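Local coordinates for (R)-specific secondary-alkylsulfatase (Pseudomonas sp., PDB 4AXH), which hydrolyses (R)-secondary-alkyl sulfates with strict inversion of configuration, yielding (S)-alcohols and sulfate, as a zinc-dependent homodimeric enzyme, at residues S415-L420 / N514-N519. Residues are numbered along the deposited sequence; the frame is centred on the assembly and turned at random.
Sequences SYYGAL and NALWRN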
loop_
_atom_site.group_PDB
_atom_site.type_symbol
_atom_site.label_atom_id
_atom_site.label_comp_id
_atom_site.label_asym_id
_atom_site.label_seq_id
_atom_site.Cartn_x
_atom_site.Cartn_y
_atom_site.Cartn_z
ATOM N N SER A 415 -17.048 -11.432 -9.077
ATOM C CA SER A 415 -15.588 -11.354 -9.177
ATOM C C SER A 415 -15.034 -11.691 -10.581
ATOM O O SER A 415 -14.295 -12.651 -10.741
ATOM C CB SER A 415 -14.963 -12.219 -8.100
ATOM O OG SER A 415 -15.380 -11.722 -6.842
ATOM N N TYR A 416 -15.383 -10.893 -11.584
ATOM C CA TYR A 416 -14.945 -11.121 -12.965
ATOM C C TYR A 416 -13.646 -10.420 -13.316
ATOM O O TYR A 416 -12.961 -10.872 -14.216
ATOM C CB TYR A 416 -16.013 -10.645 -13.951
ATOM C CG TYR A 416 -17.362 -11.337 -13.863
ATOM C CD1 TYR A 416 -17.468 -12.717 -13.976
ATOM C CD2 TYR A 416 -18.540 -10.598 -13.794
ATOM C CE1 TYR A 416 -18.712 -13.354 -13.946
ATOM C CE2 TYR A 416 -19.791 -11.223 -13.798
ATOM C CZ TYR A 416 -19.873 -12.604 -13.880
ATOM O OH TYR A 416 -21.099 -13.228 -13.881
ATOM N N TYR A 417 -13.341 -9.285 -12.680
ATOM C CA TYR A 417 -12.134 -8.507 -12.946
ATOM C C TYR A 417 -11.339 -8.502 -11.686
ATOM O O TYR A 417 -10.322 -9.187 -11.602
ATOM C CB TYR A 417 -12.504 -7.076 -13.375
ATOM C CG TYR A 417 -11.400 -6.374 -14.126
ATOM C CD1 TYR A 417 -11.100 -6.715 -15.437
ATOM C CD2 TYR A 417 -10.690 -5.323 -13.543
ATOM C CE1 TYR A 417 -10.088 -6.066 -16.141
ATOM C CE2 TYR A 417 -9.682 -4.665 -14.237
ATOM C CZ TYR A 417 -9.368 -5.051 -15.532
ATOM O OH TYR A 417 -8.359 -4.426 -16.236
ATOM N N GLY A 418 -11.844 -7.807 -10.678
ATOM C CA GLY A 418 -11.267 -7.835 -9.340
ATOM C C GLY A 418 -11.648 -9.148 -8.676
ATOM O O GLY A 418 -12.601 -9.823 -9.095
ATOM N N ALA A 419 -10.914 -9.549 -7.655
ATOM C CA ALA A 419 -11.292 -10.762 -6.968
ATOM C C ALA A 419 -11.547 -10.446 -5.496
ATOM O O ALA A 419 -10.849 -9.601 -4.920
ATOM C CB ALA A 419 -10.226 -11.804 -7.132
ATOM N N LEU A 420 -12.598 -11.060 -4.910
ATOM C CA LEU A 420 -12.965 -10.829 -3.512
ATOM C C LEU A 420 -11.838 -11.262 -2.580
ATOM O O LEU A 420 -11.462 -10.504 -1.682
ATOM C CB LEU A 420 -14.325 -11.483 -3.169
ATOM C CG LEU A 420 -14.687 -11.732 -1.686
ATOM C CD1 LEU A 420 -15.036 -10.466 -0.960
ATOM C CD2 LEU A 420 -15.827 -12.708 -1.593
ATOM N N ASN A 514 -13.485 -15.690 -12.315
ATOM C CA ASN A 514 -12.655 -14.534 -12.587
ATOM C C ASN A 514 -11.934 -14.638 -13.916
ATOM O O ASN A 514 -11.207 -15.600 -14.161
ATOM C CB ASN A 514 -11.678 -14.319 -11.438
ATOM C CG ASN A 514 -11.021 -12.976 -11.509
ATOM O OD1 ASN A 514 -10.137 -12.752 -12.333
ATOM N ND2 ASN A 514 -11.461 -12.045 -10.668
ATOM N N ALA A 515 -12.129 -13.627 -14.760
ATOM C CA ALA A 515 -11.551 -13.560 -16.096
ATOM C C ALA A 515 -10.060 -13.340 -16.061
ATOM O O ALA A 515 -9.354 -13.930 -16.868
ATOM C CB ALA A 515 -12.212 -12.471 -16.894
ATOM N N LEU A 516 -9.571 -12.519 -15.125
ATOM C CA LEU A 516 -8.150 -12.223 -14.967
ATOM C C LEU A 516 -7.459 -13.464 -14.420
ATOM O O LEU A 516 -6.402 -13.828 -14.909
ATOM C CB LEU A 516 -7.973 -10.993 -14.052
ATOM C CG LEU A 516 -7.990 -9.591 -14.730
ATOM C CD1 LEU A 516 -8.952 -9.486 -15.884
ATOM C CD2 LEU A 516 -8.293 -8.498 -13.760
ATOM N N TRP A 517 -8.097 -14.185 -13.475
ATOM C CA TRP A 517 -7.544 -15.425 -12.915
ATOM C C TRP A 517 -7.473 -16.466 -14.007
ATOM O O TRP A 517 -6.498 -17.203 -14.067
ATOM C CB TRP A 517 -8.385 -15.920 -11.742
ATOM C CG TRP A 517 -8.168 -15.177 -10.438
ATOM C CD1 TRP A 517 -8.027 -13.826 -10.267
ATOM C CD2 TRP A 517 -8.222 -15.747 -9.109
ATOM N NE1 TRP A 517 -7.876 -13.533 -8.928
ATOM C CE2 TRP A 517 -8.012 -14.689 -8.194
ATOM C CE3 TRP A 517 -8.358 -17.059 -8.612
ATOM C CZ2 TRP A 517 -7.900 -14.910 -6.812
ATOM C CZ3 TRP A 517 -8.281 -17.266 -7.257
ATOM C CH2 TRP A 517 -8.044 -16.201 -6.369
ATOM N N ARG A 518 -8.474 -16.501 -14.902
ATOM C CA ARG A 518 -8.484 -17.432 -16.033
ATOM C C ARG A 518 -7.346 -17.113 -17.013
ATOM O O ARG A 518 -6.663 -18.042 -17.451
ATOM C CB ARG A 518 -9.853 -17.519 -16.745
ATOM C CG ARG A 518 -9.859 -18.655 -17.760
ATOM C CD ARG A 518 -10.993 -18.593 -18.752
ATOM N NE ARG A 518 -10.878 -19.633 -19.777
ATOM C CZ ARG A 518 -11.446 -20.834 -19.688
ATOM N NH1 ARG A 518 -12.118 -21.184 -18.596
ATOM N NH2 ARG A 518 -11.334 -21.702 -20.684
ATOM N N ASN A 519 -7.125 -15.814 -17.336
ATOM C CA ASN A 519 -6.030 -15.381 -18.207
ATOM C C ASN A 519 -4.667 -15.737 -17.580
ATOM O O ASN A 519 -3.778 -16.182 -18.294
ATOM C CB ASN A 519 -6.108 -13.890 -18.475
ATOM C CG ASN A 519 -7.255 -13.420 -19.354
ATOM O OD1 ASN A 519 -7.736 -14.131 -20.237
ATOM N ND2 ASN A 519 -7.678 -12.163 -19.185
#
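N514 reaches into the curve of the loop 415-420 with its carboxamide, and the two ends of that group do different work. CG stands anti to the backbone N (chi1 -167°), and beyond it ND2 is directed at loop carbonyls. N514 ND2 donates weakly to S415 O at 2.9 Å and weakly to Y417 O at 3.2 Å, the latter the straighter of the two. N514 OD1 turns back on its own helix as the N-cap acceptor: W517 N reaches it at 2.7 Å with a fairly straight N-H, while L516 N gives a weaker bond. One amide therefore both caps helix 515-529 and ties that helix start to the loop, oriented by the bond from W517 N to OD1 together with the two weak ones from ND2. A backbone bond, A515 N to Y416 O at 2.9 Å, adds to the tie.

The apolar part has two separate patches. L516 lays CD2 over the face of the Y417 ring, 3.7 Å from the centroid and only 9° off the normal, a CH-pi contact. L516 CD1 lies 3.5 Å from Y417 CD1. In the second patch A419 CB points at the helix and meets the indole of W517 obliquely, 3.8 Å from W517 CE2; W517 also packs on D443 of the second subunit.

Y417 is a sulfate-binding residue. H317 meets its ring at roughly a right angle between planes, and Q232, another sulfate-binding residue, touches both Y417 and L516. The contact thus links an asparagine-capped helix start of the alkyl sulfatase dimerisation region to a loop of the sulfate-binding pocket, near the dinuclear zinc centre characteristic of this metallo-beta-lactamase-type sulfatase.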